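Local coordinates for NTF2 domain-containing protein (Chaetomium thermophilum, PDB 4X2H) that is of unknown function but has an NTF2-like fold and pairs with another protein chain, consistent with a subunit of an NTF2-type heterodimer, at residues A34-A39 with L155-D160; S27-N32 with Y173-H178; N98-F103 with G118-M123; A124-G129 with N150-L155. One frame throughout, in Å; residues are numbered along the deposited sequence.

How the contacts relate
Contacts 2 and 4 lie deep, their centres about 7 and 8 Å from the centre of the chain, whereas those of contacts 1 and 3 lie about 15 and 17 Å from it, at one end, and contact 1 is only partly buried. Strand 145-157 runs through contacts 1 and 4, which share Leu155; strand 122-135 serves contacts 3 and 4. Chemistry follows place: regular backbone pairing and aliphatic packing in contact 4, a single backbone bridge with a tyrosine ring covered by an isoleucine methyl in contact 2, carboxylate grips in contacts 1 and 3. His178 of contact 2 bonds to Asp151 of contact 4, and Trp159 of contact 1 bonds to Phe103 of contact 3.

Contact 1: A34-A39 with L155-D160; sequences ATYTKA and LVPNWD
Asp160 makes two of the three hydrogen bonds of this contact, one carboxylate oxygen facing the backbone of Thr35, the other its side chain. Thr35 N meets OD2 of Asp160 at 3.1 Å on the syn lone pair, while Thr35 OG1 gives its proton to Asp160 OD1 over a very short 2.5 Å, from above the carboxylate plane. The acid thus sits at the first turn of helix 34-39, whose N-terminal end would probably favour its negative charge. An alanine here would remove both acceptors and would probably loosen that turn from the loop. In this NTF2-like fold the loop continues strand 145-157 beyond the sheet, and an Asx turn shapes it, Asn158 OD1 accepting from Asp160 N. The third bond comes from a phenol: Tyr36 OH donates to Pro157 O at 2.5 Å, on an in-plane lone pair. Apolar contacts lie on two sides of its ring. Val156 CG2, in the crowded position between N and carbonyl carbon, touches Tyr36 CE2 at 3.7 Å. Across from it lies Trp159, its plane 52° from the Tyr36 ring, while CG2 of Thr35 meets the indole edge, 3.7 Å from CD1 of Trp159. The indole NE1 bonds to Phe103 O.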
# COMPACT_ATOMS: atom_id res chain seq x y z
N ALA B 34 2.84 4.43 24.26
CA ALA B 34 2.37 5.12 25.45
C ALA B 34 1.36 6.23 25.13
O ALA B 34 0.29 6.30 25.73
CB ALA B 34 3.55 5.71 26.21
N THR B 35 1.72 7.08 24.18
CA THR B 35 0.89 8.23 23.85
C THR B 35 -0.41 7.82 23.15
O THR B 35 -1.49 8.33 23.49
CB THR B 35 1.66 9.23 22.97
OG1 THR B 35 2.62 9.92 23.78
CG2 THR B 35 0.74 10.25 22.32
N TYR B 36 -0.33 6.92 22.19
CA TYR B 36 -1.53 6.48 21.49
C TYR B 36 -2.45 5.70 22.42
O TYR B 36 -3.67 5.77 22.28
CB TYR B 36 -1.16 5.65 20.26
CG TYR B 36 -0.74 6.49 19.08
CD1 TYR B 36 -1.51 7.56 18.65
CD2 TYR B 36 0.43 6.22 18.40
CE1 TYR B 36 -1.13 8.34 17.57
CE2 TYR B 36 0.83 6.99 17.32
CZ TYR B 36 0.05 8.05 16.91
OH TYR B 36 0.45 8.81 15.83
N THR B 37 -1.87 4.99 23.38
CA THR B 37 -2.67 4.23 24.33
C THR B 37 -3.43 5.18 25.26
O THR B 37 -4.61 4.98 25.53
CB THR B 37 -1.79 3.28 25.16
OG1 THR B 37 -1.25 2.27 24.30
CG2 THR B 37 -2.60 2.60 26.26
N LYS B 38 -2.75 6.22 25.74
CA LYS B 38 -3.39 7.22 26.59
C LYS B 38 -4.49 7.94 25.82
O LYS B 38 -5.53 8.28 26.38
CB LYS B 38 -2.36 8.22 27.12
CG LYS B 38 -2.91 9.23 28.12
CD LYS B 38 -3.09 8.61 29.50
CE LYS B 38 -3.74 9.58 30.48
NZ LYS B 38 -4.67 8.89 31.41
N ALA B 39 -4.24 8.17 24.54
CA ALA B 39 -5.19 8.88 23.69
C ALA B 39 -6.36 8.00 23.26
O ALA B 39 -7.34 8.50 22.71
CB ALA B 39 -4.47 9.43 22.46
N LEU B 155 1.05 4.07 8.23
CA LEU B 155 1.98 4.48 9.27
C LEU B 155 1.60 5.84 9.83
O LEU B 155 1.19 6.72 9.08
CB LEU B 155 3.40 4.54 8.72
CG LEU B 155 3.97 3.24 8.16
CD1 LEU B 155 5.30 3.52 7.51
CD2 LEU B 155 4.11 2.18 9.25
N VAL B 156 1.74 5.99 11.15
CA VAL B 156 1.46 7.26 11.82
C VAL B 156 2.67 7.66 12.69
O VAL B 156 3.50 6.82 13.04
CB VAL B 156 0.19 7.19 12.70
CG1 VAL B 156 -1.05 6.99 11.83
CG2 VAL B 156 0.29 6.08 13.73
N PRO B 157 2.78 8.96 13.01
CA PRO B 157 3.92 9.44 13.80
C PRO B 157 4.00 8.81 15.19
O PRO B 157 2.98 8.65 15.85
CB PRO B 157 3.67 10.94 13.92
CG PRO B 157 2.78 11.28 12.80
CD PRO B 157 1.92 10.07 12.57
N ASN B 158 5.21 8.46 15.62
CA ASN B 158 5.44 8.08 17.01
C ASN B 158 5.80 9.32 17.81
O ASN B 158 6.95 9.77 17.78
CB ASN B 158 6.56 7.03 17.13
CG ASN B 158 6.73 6.52 18.55
OD1 ASN B 158 6.19 7.09 19.51
ND2 ASN B 158 7.49 5.44 18.70
N TRP B 159 4.82 9.88 18.52
CA TRP B 159 5.02 11.13 19.24
C TRP B 159 6.02 11.00 20.37
O TRP B 159 6.58 12.00 20.84
CB TRP B 159 3.69 11.64 19.80
CG TRP B 159 2.61 11.83 18.78
CD1 TRP B 159 1.38 11.25 18.77
CD2 TRP B 159 2.67 12.66 17.60
NE1 TRP B 159 0.67 11.66 17.68
CE2 TRP B 159 1.43 12.53 16.95
CE3 TRP B 159 3.64 13.49 17.05
CZ2 TRP B 159 1.15 13.20 15.76
CZ3 TRP B 159 3.35 14.16 15.88
CH2 TRP B 159 2.12 14.01 15.24
N ASP B 160 6.26 9.77 20.83
CA ASP B 160 7.15 9.53 21.96
C ASP B 160 8.61 9.46 21.53
O ASP B 160 9.51 9.50 22.39
CB ASP B 160 6.75 8.24 22.68
CG ASP B 160 5.36 8.31 23.28
OD1 ASP B 160 5.02 9.37 23.86
OD2 ASP B 160 4.61 7.32 23.18

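Contact 2: S27-N32 with Y173-H178; sequences SGYVNN and YLIASH
With CG anti to the carbonyl carbon (chi1 -67°), Tyr29 swings its ring alongside Ile175, and the same setting of CG1 in Ile175, followed by an extended step (chi2 162°), lays CD1 across it. His178 is set differently, CG anti to its backbone N (chi1 175°), so that its imidazole reaches the phenol tip. CD1 of Ile175 stands 3.6 Å from the centroid of the Tyr29 ring, almost on its normal: a CH-pi contact over the middle of the face. At the ring edge, in its plane, Tyr29 OH and His178 ND1 share a hydrogen bond of 3.0 Å. The backbones join in a single beta bridge, Ile175 N to Gly28 O at 2.8 Å and Val30 N to Ile175 O at 3.0 Å, which fastens the loop before helix 34-39 to strand 173-182 of the NTF2-like sheet. Close by, the strand turns a corner with a classic beta bulge, Ala176 and Ser177 both facing Ile154. Val30 CG1 packs against Leu174 CB at 3.9 Å and beside Ala176. One water donates to both Gly28 O and Tyr173 O. The other imidazole nitrogen, NE2, bonds to Asp151, so both nitrogens of His178 are engaged, its rotation is fixed, and the neighbouring carboxylate would probably raise its basicity.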
# COMPACT_ATOMS: atom_id res chain seq x y z
N SER B 27 6.50 -4.26 18.44
CA SER B 27 6.87 -2.94 18.93
C SER B 27 6.72 -1.87 17.84
O SER B 27 6.76 -0.67 18.13
CB SER B 27 8.31 -2.95 19.44
OG SER B 27 9.24 -3.02 18.38
N GLY B 28 6.52 -2.31 16.60
CA GLY B 28 6.34 -1.39 15.49
C GLY B 28 4.90 -0.96 15.26
O GLY B 28 4.61 -0.19 14.35
N TYR B 29 3.99 -1.46 16.10
CA TYR B 29 2.56 -1.15 15.98
C TYR B 29 2.11 -0.14 17.03
O TYR B 29 2.77 0.04 18.05
CB TYR B 29 1.74 -2.43 16.11
CG TYR B 29 1.93 -3.39 14.97
CD1 TYR B 29 3.07 -4.17 14.87
CD2 TYR B 29 0.97 -3.51 13.97
CE1 TYR B 29 3.25 -5.05 13.83
CE2 TYR B 29 1.15 -4.39 12.91
CZ TYR B 29 2.29 -5.15 12.85
OH TYR B 29 2.48 -6.03 11.82
N VAL B 30 0.97 0.51 16.78
CA VAL B 30 0.49 1.55 17.69
C VAL B 30 0.05 0.99 19.04
O VAL B 30 0.05 1.72 20.03
CB VAL B 30 -0.71 2.33 17.08
CG1 VAL B 30 -0.25 3.16 15.87
CG2 VAL B 30 -1.87 1.39 16.74
N ASN B 31 -0.32 -0.28 19.09
CA ASN B 31 -0.91 -0.87 20.29
C ASN B 31 -0.08 -0.66 21.55
O ASN B 31 -0.63 -0.34 22.61
CB ASN B 31 -1.14 -2.37 20.11
CG ASN B 31 -2.07 -2.68 18.96
OD1 ASN B 31 -1.95 -2.12 17.87
ND2 ASN B 31 -3.03 -3.58 19.20
N ASN B 32 1.23 -0.83 21.44
CA ASN B 32 2.11 -0.76 22.60
C ASN B 32 2.83 0.58 22.69
O ASN B 32 3.97 0.65 23.17
CB ASN B 32 3.12 -1.91 22.56
CG ASN B 32 2.45 -3.27 22.56
OD1 ASN B 32 1.38 -3.45 23.16
ND2 ASN B 32 3.07 -4.24 21.90
N TYR B 173 7.89 6.05 13.11
CA TYR B 173 6.51 5.90 12.65
C TYR B 173 6.00 4.50 12.95
O TYR B 173 6.75 3.52 12.79
CB TYR B 173 6.41 6.23 11.16
CG TYR B 173 6.78 7.67 10.89
CD1 TYR B 173 8.11 8.04 10.71
CD2 TYR B 173 5.81 8.67 10.88
CE1 TYR B 173 8.46 9.36 10.50
CE2 TYR B 173 6.15 9.99 10.67
CZ TYR B 173 7.48 10.33 10.48
OH TYR B 173 7.82 11.65 10.28
N LEU B 174 4.75 4.41 13.38
CA LEU B 174 4.17 3.16 13.85
C LEU B 174 3.06 2.66 12.94
O LEU B 174 2.45 3.44 12.22
CB LEU B 174 3.63 3.33 15.26
CG LEU B 174 4.67 3.76 16.30
CD1 LEU B 174 3.98 4.23 17.57
CD2 LEU B 174 5.63 2.63 16.59
N ILE B 175 2.79 1.36 12.98
CA ILE B 175 1.77 0.76 12.14
C ILE B 175 0.39 0.88 12.78
O ILE B 175 0.14 0.34 13.86
CB ILE B 175 2.04 -0.73 11.88
CG1 ILE B 175 3.44 -0.93 11.30
CG2 ILE B 175 0.98 -1.30 10.94
CD1 ILE B 175 3.92 -2.34 11.43
N ALA B 176 -0.50 1.59 12.09
CA ALA B 176 -1.89 1.73 12.51
C ALA B 176 -2.78 0.71 11.81
O ALA B 176 -3.77 0.25 12.38
CB ALA B 176 -2.38 3.13 12.23
N SER B 177 -2.43 0.39 10.57
CA SER B 177 -3.12 -0.64 9.79
C SER B 177 -2.09 -1.45 9.02
O SER B 177 -1.05 -0.93 8.62
CB SER B 177 -4.13 -0.04 8.81
OG SER B 177 -5.22 0.57 9.49
N HIS B 178 -2.41 -2.72 8.79
CA HIS B 178 -1.52 -3.63 8.11
C HIS B 178 -2.34 -4.71 7.42
O HIS B 178 -3.16 -5.36 8.07
CB HIS B 178 -0.54 -4.26 9.10
CG HIS B 178 0.34 -5.32 8.51
ND1 HIS B 178 0.96 -6.28 9.28
CD2 HIS B 178 0.72 -5.56 7.23
CE1 HIS B 178 1.67 -7.07 8.50
NE2 HIS B 178 1.54 -6.66 7.25
O HOH W 1 7.06 0.64 13.05

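Contact 3: N98-F103 with G118-M123; sequences NADYRF and GVRMMM
Asn98 and Met122 form an antiparallel hydrogen-bonded pair, Met122 N to Asn98 O at 2.9 Å and a weak return bond, after which the chains leave strand geometry: an Asx turn follows on one side, Asn98 OD1 accepting from Asp100 N, and an inverse gamma turn centred on Arg120 precedes on the other. Tyr101 N then closes onto Arg120 O at 3.2 Å. The Arg120 chain, bent at its third torsion (chi3 -67°), folds back so that its guanidinium lies beside the loop. Its NH1 and NH2 both grip one oxygen, OD1 of Asp100, end-on and in the guanidinium plane, at 2.8 and 2.7 Å; the carboxylate is turned 73° from that plane. NH1 also donates to Tyr101 O at 2.9 Å, and NE is taken by His113 O. Extended from CG to NE, Arg102 reaches the same OD1 of Asp100 with its NE at 3.2 Å, its guanidinium almost square to that of Arg120. On the opposite flank Tyr101, CG anti to the backbone N, crosses Met122 obliquely in a Met-aromatic contact, SD of Met122 lying 5.2 Å from the centroid of the Tyr101 ring and oblique to it. The methyl CE of Met122 adds apolar packing, 3.6 Å from CE1 of Tyr101. The contact ties the loop after strand 83-96 to the start of strand 122-135 in the NTF2-like sheet, and Asn98 ND2 bonds to the backbone of another protein chain. One oxygen thus takes three N-H groups from two arginines, and the Asp100 charge probably offsets the repulsion between two cations lying close together.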
# COMPACT_ATOMS: atom_id res chain seq x y z
N ASN B 98 -2.16 11.95 4.90
CA ASN B 98 -2.50 13.10 5.73
C ASN B 98 -1.22 13.78 6.22
O ASN B 98 -0.57 13.29 7.13
CB ASN B 98 -3.37 12.70 6.92
CG ASN B 98 -3.88 13.91 7.70
OD1 ASN B 98 -3.62 15.06 7.34
ND2 ASN B 98 -4.62 13.64 8.77
N ALA B 99 -0.89 14.90 5.59
CA ALA B 99 0.31 15.66 5.93
C ALA B 99 0.08 16.52 7.17
O ALA B 99 1.01 17.16 7.66
CB ALA B 99 0.73 16.53 4.76
N ASP B 100 -1.16 16.53 7.67
CA ASP B 100 -1.52 17.33 8.84
C ASP B 100 -2.07 16.41 9.93
O ASP B 100 -3.08 16.70 10.55
CB ASP B 100 -2.56 18.39 8.47
CG ASP B 100 -2.79 19.42 9.58
OD1 ASP B 100 -1.90 19.61 10.43
OD2 ASP B 100 -3.88 20.02 9.59
N TYR B 101 -1.39 15.29 10.13
CA TYR B 101 -1.85 14.30 11.11
C TYR B 101 -1.74 14.89 12.51
O TYR B 101 -0.68 15.40 12.89
CB TYR B 101 -1.04 13.02 10.97
CG TYR B 101 -1.53 11.90 11.86
CD1 TYR B 101 -2.52 11.03 11.43
CD2 TYR B 101 -1.01 11.73 13.14
CE1 TYR B 101 -2.97 10.02 12.24
CE2 TYR B 101 -1.46 10.72 13.96
CZ TYR B 101 -2.44 9.87 13.50
OH TYR B 101 -2.89 8.86 14.32
N ARG B 102 -2.83 14.83 13.27
CA ARG B 102 -2.91 15.50 14.57
C ARG B 102 -3.33 14.61 15.73
O ARG B 102 -3.30 15.05 16.88
CB ARG B 102 -3.90 16.66 14.52
CG ARG B 102 -3.69 17.64 13.39
CD ARG B 102 -4.42 18.94 13.66
NE ARG B 102 -3.80 20.06 12.96
CZ ARG B 102 -3.80 21.31 13.40
NH1 ARG B 102 -4.39 21.63 14.54
NH2 ARG B 102 -3.20 22.26 12.68
N PHE B 103 -3.75 13.38 15.46
CA PHE B 103 -4.32 12.59 16.55
C PHE B 103 -3.25 12.26 17.59
O PHE B 103 -2.18 11.74 17.26
CB PHE B 103 -4.96 11.29 16.06
CG PHE B 103 -5.58 10.50 17.17
CD1 PHE B 103 -6.78 10.90 17.73
CD2 PHE B 103 -4.93 9.40 17.70
CE1 PHE B 103 -7.34 10.20 18.78
CE2 PHE B 103 -5.49 8.69 18.75
CZ PHE B 103 -6.70 9.10 19.29
N GLY B 118 7.15 17.73 6.65
CA GLY B 118 7.41 16.31 6.48
C GLY B 118 7.68 15.56 7.77
O GLY B 118 8.50 14.64 7.80
N VAL B 119 6.98 15.93 8.84
CA VAL B 119 7.13 15.26 10.13
C VAL B 119 5.81 14.61 10.55
O VAL B 119 5.78 13.43 10.89
CB VAL B 119 7.61 16.26 11.21
CG1 VAL B 119 7.56 15.63 12.61
CG2 VAL B 119 9.02 16.73 10.90
N ARG B 120 4.73 15.38 10.53
CA ARG B 120 3.43 14.90 10.97
C ARG B 120 2.71 14.18 9.84
O ARG B 120 1.62 14.58 9.42
CB ARG B 120 2.58 16.06 11.51
CG ARG B 120 3.19 16.70 12.74
CD ARG B 120 2.23 17.64 13.45
NE ARG B 120 1.91 18.82 12.66
CZ ARG B 120 0.75 19.04 12.04
NH1 ARG B 120 -0.24 18.15 12.10
NH2 ARG B 120 0.57 20.15 11.35
N MET B 121 3.33 13.11 9.36
CA MET B 121 2.87 12.37 8.19
C MET B 121 2.13 11.10 8.55
O MET B 121 2.63 10.27 9.31
CB MET B 121 4.05 12.00 7.30
CG MET B 121 4.88 13.16 6.80
SD MET B 121 6.23 12.57 5.76
CE MET B 121 7.24 11.67 6.93
N MET B 122 0.94 10.94 7.98
CA MET B 122 0.26 9.66 7.93
C MET B 122 0.53 9.09 6.54
O MET B 122 0.20 9.73 5.54
CB MET B 122 -1.23 9.80 8.18
CG MET B 122 -2.02 8.52 8.04
SD MET B 122 -3.77 8.84 8.30
CE MET B 122 -4.10 7.73 9.66
N MET B 123 1.12 7.90 6.48
CA MET B 123 1.59 7.35 5.22
C MET B 123 0.90 6.04 4.85
O MET B 123 0.63 5.21 5.71
CB MET B 123 3.10 7.12 5.27
CG MET B 123 3.90 8.41 5.23
SD MET B 123 5.62 8.19 5.69
CE MET B 123 5.47 7.81 7.44

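Contact 4: A124-G129 with N150-L155; sequences ALTVSG and NDVFIL
Two neighbouring strands of the NTF2-like sheet, joined as a beta hairpin, run antiparallel here, their segment axes 165° apart. Straight backbone bonds pair Leu125 with Phe153 and Val127 with Asp151; Leu125 N to Phe153 O, for example, measures 2.8 Å. On the face carrying Leu125, Val127, Asp151 and Phe153, side chains rise beneath helix 3-20. Leu125 (CG anti to N, chi1 171°) leans alongside the Phe153 ring, and its CD2 fits between CD1 of Phe153, 3.8 Å away, and CD1 of Leu155, 4.2 Å away. Val127 CG2 abuts the ring edge from two residues along the same face, 4.3 Å from Phe153 CE1, so two aliphatic bumps flank one aromatic side; Phe11 and Tyr15 meet the ring edge-to-face. Asp151, amid this packing, bonds to Tyr16 OH. The other face, with Thr126, Ser128, Asn150 and Val152, meets another protein chain, whose polar side chains bond to Asn150 OD1. Here Val152 CG1 nestles against Thr126 CB, and Asn150 bends its amide across the strand gap: ND2 donates to Val127 O at 3.2 Å, from above the carbonyl plane, and weakly to Ser128 OG. An alanine in place of Asn150 would lose both cross-strand bonds and would probably weaken the partner interface. A water bridges the strands, 3.0 Å from Thr126 OG1 and 3.1 Å from Asn150 OD1.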
# COMPACT_ATOMS: atom_id res chain seq x y z
N ALA B 124 0.64 5.89 3.56
CA ALA B 124 0.22 4.63 2.96
C ALA B 124 1.41 3.99 2.28
O ALA B 124 1.92 4.51 1.29
CB ALA B 124 -0.91 4.85 1.97
N LEU B 125 1.87 2.86 2.83
CA LEU B 125 3.05 2.17 2.34
C LEU B 125 2.67 0.84 1.71
O LEU B 125 1.92 0.08 2.31
CB LEU B 125 4.04 1.94 3.49
CG LEU B 125 5.25 1.03 3.22
CD1 LEU B 125 6.20 1.68 2.22
CD2 LEU B 125 5.96 0.71 4.52
N THR B 126 3.16 0.57 0.51
CA THR B 126 2.99 -0.74 -0.11
C THR B 126 4.36 -1.37 -0.35
O THR B 126 5.30 -0.68 -0.75
CB THR B 126 2.19 -0.65 -1.44
OG1 THR B 126 2.04 -1.96 -1.99
CG2 THR B 126 2.89 0.24 -2.45
N VAL B 127 4.45 -2.66 -0.07
CA VAL B 127 5.70 -3.40 -0.19
C VAL B 127 5.43 -4.70 -0.89
O VAL B 127 4.45 -5.38 -0.58
CB VAL B 127 6.34 -3.70 1.19
CG1 VAL B 127 7.69 -4.37 1.01
CG2 VAL B 127 6.47 -2.42 2.02
N SER B 128 6.30 -5.07 -1.82
CA SER B 128 6.14 -6.33 -2.54
C SER B 128 7.48 -7.04 -2.65
O SER B 128 8.54 -6.41 -2.65
CB SER B 128 5.53 -6.09 -3.92
OG SER B 128 4.21 -5.60 -3.80
N GLY B 129 7.41 -8.36 -2.74
CA GLY B 129 8.61 -9.16 -2.84
C GLY B 129 8.28 -10.63 -2.85
O GLY B 129 7.16 -11.01 -3.19
N ASN B 150 2.62 -9.23 -0.88
CA ASN B 150 2.28 -7.83 -0.97
C ASN B 150 1.78 -7.38 0.39
O ASN B 150 0.80 -7.91 0.91
CB ASN B 150 1.23 -7.60 -2.06
CG ASN B 150 0.73 -6.18 -2.11
OD1 ASN B 150 -0.48 -5.94 -2.14
ND2 ASN B 150 1.64 -5.22 -2.12
N ASP B 151 2.51 -6.44 0.99
CA ASP B 151 2.17 -5.84 2.28
C ASP B 151 1.71 -4.41 2.06
O ASP B 151 2.31 -3.70 1.26
CB ASP B 151 3.38 -5.84 3.22
CG ASP B 151 3.35 -6.95 4.26
OD1 ASP B 151 2.25 -7.40 4.66
OD2 ASP B 151 4.45 -7.37 4.69
N VAL B 152 0.66 -3.99 2.75
CA VAL B 152 0.34 -2.57 2.81
C VAL B 152 0.21 -2.15 4.27
O VAL B 152 -0.29 -2.90 5.10
CB VAL B 152 -0.95 -2.21 2.02
CG1 VAL B 152 -0.73 -2.43 0.52
CG2 VAL B 152 -2.16 -2.97 2.55
N PHE B 153 0.71 -0.95 4.56
CA PHE B 153 0.70 -0.40 5.90
C PHE B 153 0.17 1.02 5.89
O PHE B 153 0.43 1.77 4.95
CB PHE B 153 2.10 -0.35 6.52
CG PHE B 153 2.81 -1.67 6.57
CD1 PHE B 153 3.62 -2.07 5.52
CD2 PHE B 153 2.71 -2.48 7.69
CE1 PHE B 153 4.30 -3.25 5.58
CE2 PHE B 153 3.39 -3.67 7.75
CZ PHE B 153 4.18 -4.06 6.70
N ILE B 154 -0.55 1.38 6.94
CA ILE B 154 -0.75 2.79 7.24
C ILE B 154 0.14 3.13 8.44
O ILE B 154 0.02 2.53 9.51
CB ILE B 154 -2.21 3.13 7.53
CG1 ILE B 154 -3.04 2.92 6.26
CG2 ILE B 154 -2.33 4.58 7.98
CD1 ILE B 154 -4.53 3.02 6.47
N LEU B 155 1.05 4.07 8.23
CA LEU B 155 1.98 4.48 9.27
C LEU B 155 1.60 5.84 9.83
O LEU B 155 1.19 6.72 9.08
CB LEU B 155 3.40 4.54 8.72
CG LEU B 155 3.97 3.24 8.16
CD1 LEU B 155 5.30 3.52 7.51
CD2 LEU B 155 4.11 2.18 9.25
O HOH W 2 -0.65 -2.98 -2.98